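Side-chain contacts in SusD superfamily protein (Bacteroides vulgatus, PDB 3MYV), which probably binds polysaccharide at the bacterial outer membrane as a SusD-family protein: residues A19-G22 against L23-M27; H203-N206 against R207-F210. All coordinates share one frame; numbering follows the deposited sequence. Where two conformers were deposited one is given.

Interaction 1. Residues A19-G22 against L23-M27; sequences AVNG and LYDLM
Val-20 and Tyr-24, one helical turn apart, lie alongside each other and point the same way: methyl CG1 of Val-20 meets the ring edge of Tyr-24 in its plane, 3.9 Å from CE1. With CG1 anti to the backbone N (chi1 171°), beside the carbonyl carbon, the methyl is directed along the helix to the ring of the next turn. Carbonyl O of Val-20 also lies near the ring plane, 3.3 Å from Tyr-24 CD1. One residue further along, and so roughly a quarter-turn round the helix, Asn-21 and Asp-25 join their polar ends through a water, which accepts from Asn-21 ND2 at 2.7 Å and donates to Asp-25 OD2 at 2.6 Å. The backbone bond Asp-25 N to Asn-21 O (3.1 Å) spans the same pair of residues. Leu-23 leans back on the preceding turn, its CB 3.2 Å from Val-20 O and its CG near Ala-19 O; the side chain also packs on Glu-85 of helix 77-94 and Val-116 of helix 103-128. Cutting Leu-23 back to an alanine would remove the isobutyl group and would probably open a gap toward these two helices, leaving Val-116 with less to pack on. Further out, Tyr-24 OH is held by Glu-112 and by the backbone N of Met-187, which fixes the reach of the ring, and Asn-21 OD1 takes a bond from Arg-186. The hydrogen bond Leu-26 N to Gly-22 O (3.0 Å) continues the i to i+4 series. The whole is an amphipathic alpha-helix: Val-20, Leu-23 and Tyr-24 face helix 103-128, and the water-bridged pair lies on another side of helix 13-27.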
loop_
_atom_site.group_PDB
_atom_site.type_symbol
_atom_site.label_atom_id
_atom_site.label_comp_id
_atom_site.label_asym_id
_atom_site.label_seq_id
_atom_site.Cartn_x
_atom_site.Cartn_y
_atom_site.Cartn_z
ATOM N N ALA A 19 -2.495 -3.203 23.616
ATOM C CA ALA A 19 -2.629 -4.333 22.699
ATOM C C ALA A 19 -2.717 -3.812 21.256
ATOM O O ALA A 19 -2.073 -4.348 20.344
ATOM C CB ALA A 19 -3.875 -5.181 23.051
ATOM N N VAL A 20 -3.515 -2.759 21.048
ATOM C CA VAL A 20 -3.716 -2.216 19.694
ATOM C C VAL A 20 -2.397 -1.664 19.176
ATOM O O VAL A 20 -2.002 -1.962 18.044
ATOM C CB VAL A 20 -4.874 -1.165 19.625
ATOM C CG1 VAL A 20 -4.906 -0.463 18.255
ATOM C CG2 VAL A 20 -6.219 -1.865 19.927
ATOM N N ASN A 21 -1.675 -0.945 20.040
ATOM C CA ASN A 21 -0.332 -0.464 19.714
ATOM C C ASN A 21 0.598 -1.595 19.208
ATOM O O ASN A 21 1.328 -1.421 18.217
ATOM C CB ASN A 21 0.264 0.225 20.947
ATOM C CG ASN A 21 1.249 1.288 20.594
ATOM O OD1 ASN A 21 0.872 2.354 20.128
ATOM N ND2 ASN A 21 2.530 1.000 20.802
ATOM N N GLY A 22 0.542 -2.750 19.865
ATOM C CA GLY A 22 1.331 -3.944 19.488
ATOM C C GLY A 22 1.033 -4.466 18.079
ATOM O O GLY A 22 1.897 -5.052 17.416
ATOM N N LEU A 23 -0.197 -4.282 17.625
ATOM C CA LEU A 23 -0.546 -4.631 16.242
ATOM C C LEU A 23 0.306 -3.813 15.259
ATOM O O LEU A 23 0.823 -4.349 14.278
ATOM C CB LEU A 23 -2.027 -4.413 15.967
ATOM C CG LEU A 23 -3.074 -5.106 16.851
ATOM C CD1 LEU A 23 -4.475 -4.612 16.427
ATOM C CD2 LEU A 23 -2.967 -6.644 16.796
ATOM N N TYR A 24 0.490 -2.525 15.545
ATOM C CA TYR A 24 1.317 -1.696 14.663
ATOM C C TYR A 24 2.804 -2.014 14.791
ATOM O O TYR A 24 3.529 -1.999 13.788
ATOM C CB TYR A 24 1.081 -0.229 14.917
ATOM C CG TYR A 24 -0.312 0.235 14.601
ATOM C CD1 TYR A 24 -1.323 0.148 15.548
ATOM C CD2 TYR A 24 -0.617 0.779 13.354
ATOM C CE1 TYR A 24 -2.610 0.630 15.276
ATOM C CE2 TYR A 24 -1.876 1.244 13.062
ATOM C CZ TYR A 24 -2.884 1.161 14.023
ATOM O OH TYR A 24 -4.130 1.657 13.760
ATOM N N ASP A 25 3.269 -2.318 16.006
ATOM C CA ASP A 25 4.634 -2.837 16.161
ATOM C C ASP A 25 4.864 -4.032 15.213
ATOM O O ASP A 25 5.875 -4.092 14.539
ATOM C CB ASP A 25 4.953 -3.250 17.609
ATOM C CG ASP A 25 5.020 -2.075 18.566
ATOM O OD1 ASP A 25 5.163 -0.922 18.114
ATOM O OD2 ASP A 25 4.908 -2.310 19.784
ATOM N N LEU A 26 3.923 -4.983 15.175
ATOM C CA LEU A 26 4.066 -6.144 14.313
ATOM C C LEU A 26 4.069 -5.733 12.837
ATOM O O LEU A 26 4.795 -6.286 11.995
ATOM C CB LEU A 26 2.922 -7.154 14.573
ATOM C CG LEU A 26 2.995 -7.870 15.912
ATOM C CD1 LEU A 26 1.646 -8.538 16.334
ATOM C CD2 LEU A 26 4.153 -8.890 15.871
HETATM N N MSE A 27 3.219 -4.780 12.514
HETATM C CA MSE A 27 3.035 -4.347 11.134
HETATM C C MSE A 27 4.276 -3.637 10.582
HETATM O O MSE A 27 4.565 -3.680 9.363
HETATM C CB MSE A 27 1.824 -3.406 11.085
HETATM C CG MSE A 27 1.345 -3.106 9.742
HETATM SE SE MSE A 27 -0.316 -1.961 9.734
HETATM C CE MSE A 27 -0.966 -2.372 11.313
HETATM O O HOH W 1 3.503 -1.304 21.777
#

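Interaction 2. Residues H203-N206 against R207-F210; sequences HDDN and RKAF
Asp-205 OD2 is gripped twice, by His-203 ND1 at 2.7 Å and by a water that donates to it, also at 2.7 Å. The histidine bond is nearly straight (168°) and lies in the imidazole plane, yet it reaches the oxygen from above the carboxylate plane. The same water accepts from Lys-208 NZ at 3.0 Å; ammonium and carboxylate thus pair through water, with Lys-208 NZ 4.8 Å from Asp-205 OD2. Lys-208 gets there with its chain extended beyond CG, after its CB has passed 4.0 Å from CB of Asp-205. Behind this, Asp-205 occupies the N-cap position of helix 206-223, but its carboxylate makes no capping bond; its carbonyl O accepts from Ala-209 N at 2.9 Å, and Asn-206 O takes Phe-210 N in the next step. Just before, Asp-204 has positive phi and ends helix 189-202 in a Schellman motif. Tyr-132 and Tyr-164 meet the imidazole of His-203, while Arg-207 turns its guanidinium to a salt bridge with Asp-211. With one bond from His-203 and a lysine close by, the Asp-205 carboxylate is probably stabilised in its charged form, and its side chain ties the end of one helix to the start of the next.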
loop_
_atom_site.group_PDB
_atom_site.type_symbol
_atom_site.label_atom_id
_atom_site.label_comp_id
_atom_site.label_asym_id
_atom_site.label_seq_id
_atom_site.Cartn_x
_atom_site.Cartn_y
_atom_site.Cartn_z
ATOM N N HIS A 203 -12.601 -2.639 -5.617
ATOM C CA HIS A 203 -13.808 -3.453 -5.740
ATOM C C HIS A 203 -14.746 -3.039 -6.903
ATOM O O HIS A 203 -15.812 -3.643 -7.094
ATOM C CB HIS A 203 -14.558 -3.429 -4.409
ATOM C CG HIS A 203 -15.562 -4.538 -4.248
ATOM N ND1 HIS A 203 -16.892 -4.298 -3.958
ATOM C CD2 HIS A 203 -15.424 -5.882 -4.308
ATOM C CE1 HIS A 203 -17.530 -5.456 -3.864
ATOM N NE2 HIS A 203 -16.661 -6.434 -4.067
ATOM N N ASP A 204 -14.323 -2.067 -7.714
ATOM C CA ASP A 204 -15.129 -1.499 -8.818
ATOM C C ASP A 204 -16.391 -0.770 -8.353
ATOM O O ASP A 204 -17.325 -0.574 -9.145
ATOM C CB ASP A 204 -15.519 -2.589 -9.856
ATOM C CG ASP A 204 -15.186 -2.198 -11.303
ATOM O OD1 ASP A 204 -14.741 -1.059 -11.578
ATOM O OD2 ASP A 204 -15.363 -3.057 -12.191
ATOM N N ASP A 205 -16.445 -0.363 -7.090
ATOM C CA ASP A 205 -17.563 0.417 -6.580
ATOM C C ASP A 205 -17.195 1.890 -6.836
ATOM O O ASP A 205 -16.927 2.649 -5.917
ATOM C CB ASP A 205 -17.781 0.194 -5.079
ATOM C CG ASP A 205 -18.217 -1.208 -4.719
ATOM O OD1 ASP A 205 -19.067 -1.821 -5.421
ATOM O OD2 ASP A 205 -17.702 -1.692 -3.681
ATOM N N ASN A 206 -17.197 2.292 -8.098
ATOM C CA ASN A 206 -16.711 3.614 -8.474
ATOM C C ASN A 206 -17.510 4.766 -7.884
ATOM O O ASN A 206 -16.923 5.733 -7.452
ATOM C CB ASN A 206 -16.614 3.722 -9.998
ATOM C CG ASN A 206 -15.598 2.741 -10.551
ATOM O OD1 ASN A 206 -15.908 1.897 -11.387
ATOM N ND2 ASN A 206 -14.395 2.807 -10.020
ATOM N N ARG A 207 -18.838 4.649 -7.819
ATOM C CA ARG A 207 -19.662 5.685 -7.204
ATOM C C ARG A 207 -19.328 5.841 -5.717
ATOM O O ARG A 207 -19.130 6.963 -5.218
ATOM C CB ARG A 207 -21.148 5.358 -7.421
ATOM C CG ARG A 207 -22.141 6.274 -6.737
ATOM C CD ARG A 207 -21.858 7.739 -6.954
ATOM N NE ARG A 207 -21.870 8.133 -8.356
ATOM C CZ ARG A 207 -21.686 9.388 -8.764
ATOM N NH1 ARG A 207 -21.483 10.360 -7.869
ATOM N NH2 ARG A 207 -21.704 9.675 -10.064
ATOM N N LYS A 208 -19.256 4.717 -5.006
ATOM C CA LYS A 208 -18.900 4.742 -3.585
ATOM C C LYS A 208 -17.501 5.326 -3.379
ATOM O O LYS A 208 -17.308 6.154 -2.480
ATOM C CB LYS A 208 -19.002 3.348 -2.945
ATOM C CG LYS A 208 -20.435 2.761 -3.011
ATOM C CD LYS A 208 -20.553 1.517 -2.130
ATOM C CE LYS A 208 -21.914 0.838 -2.248
ATOM N NZ LYS A 208 -21.889 -0.508 -1.579
ATOM N N ALA A 209 -16.543 4.908 -4.209
ATOM C CA ALA A 209 -15.164 5.428 -4.132
ATOM C C ALA A 209 -15.109 6.928 -4.370
ATOM O O ALA A 209 -14.489 7.677 -3.595
ATOM C CB ALA A 209 -14.227 4.693 -5.115
ATOM N N PHE A 210 -15.787 7.390 -5.418
ATOM C CA PHE A 210 -15.805 8.838 -5.712
ATOM C C PHE A 210 -16.447 9.606 -4.563
ATOM O O PHE A 210 -15.871 10.557 -4.038
ATOM C CB PHE A 210 -16.519 9.148 -7.029
ATOM C CG PHE A 210 -16.623 10.607 -7.293
ATOM C CD1 PHE A 210 -15.550 11.298 -7.828
ATOM C CD2 PHE A 210 -17.738 11.322 -6.885
ATOM C CE1 PHE A 210 -15.611 12.674 -8.002
ATOM C CE2 PHE A 210 -17.792 12.700 -7.037
ATOM C CZ PHE A 210 -16.733 13.366 -7.605
HETATM O O HOH W 2 -19.360 -2.103 -1.651
#

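How the interactions relate
From the N terminus, interaction 1 comes first, wholly inside helix 13-27, and closes no loop: its two segments are successive turns of one helix. Interaction 2 follows some 175 residues later, at the short turn that joins helix 189-202 to helix 206-223, and it too joins neighbours in sequence. The two are in series, neither nested nor crossed. The centres of interaction 1 and interaction 2 lie about 30 Å apart. The nearest atoms of interaction 1 and interaction 2 are about 20 Å apart, without touching. Interaction 1 seats the first helix against helices 77-94 and 103-128, whereas interaction 2 forms the turn between two successive helices, beside helices 160-177, 334-348 and 350-367.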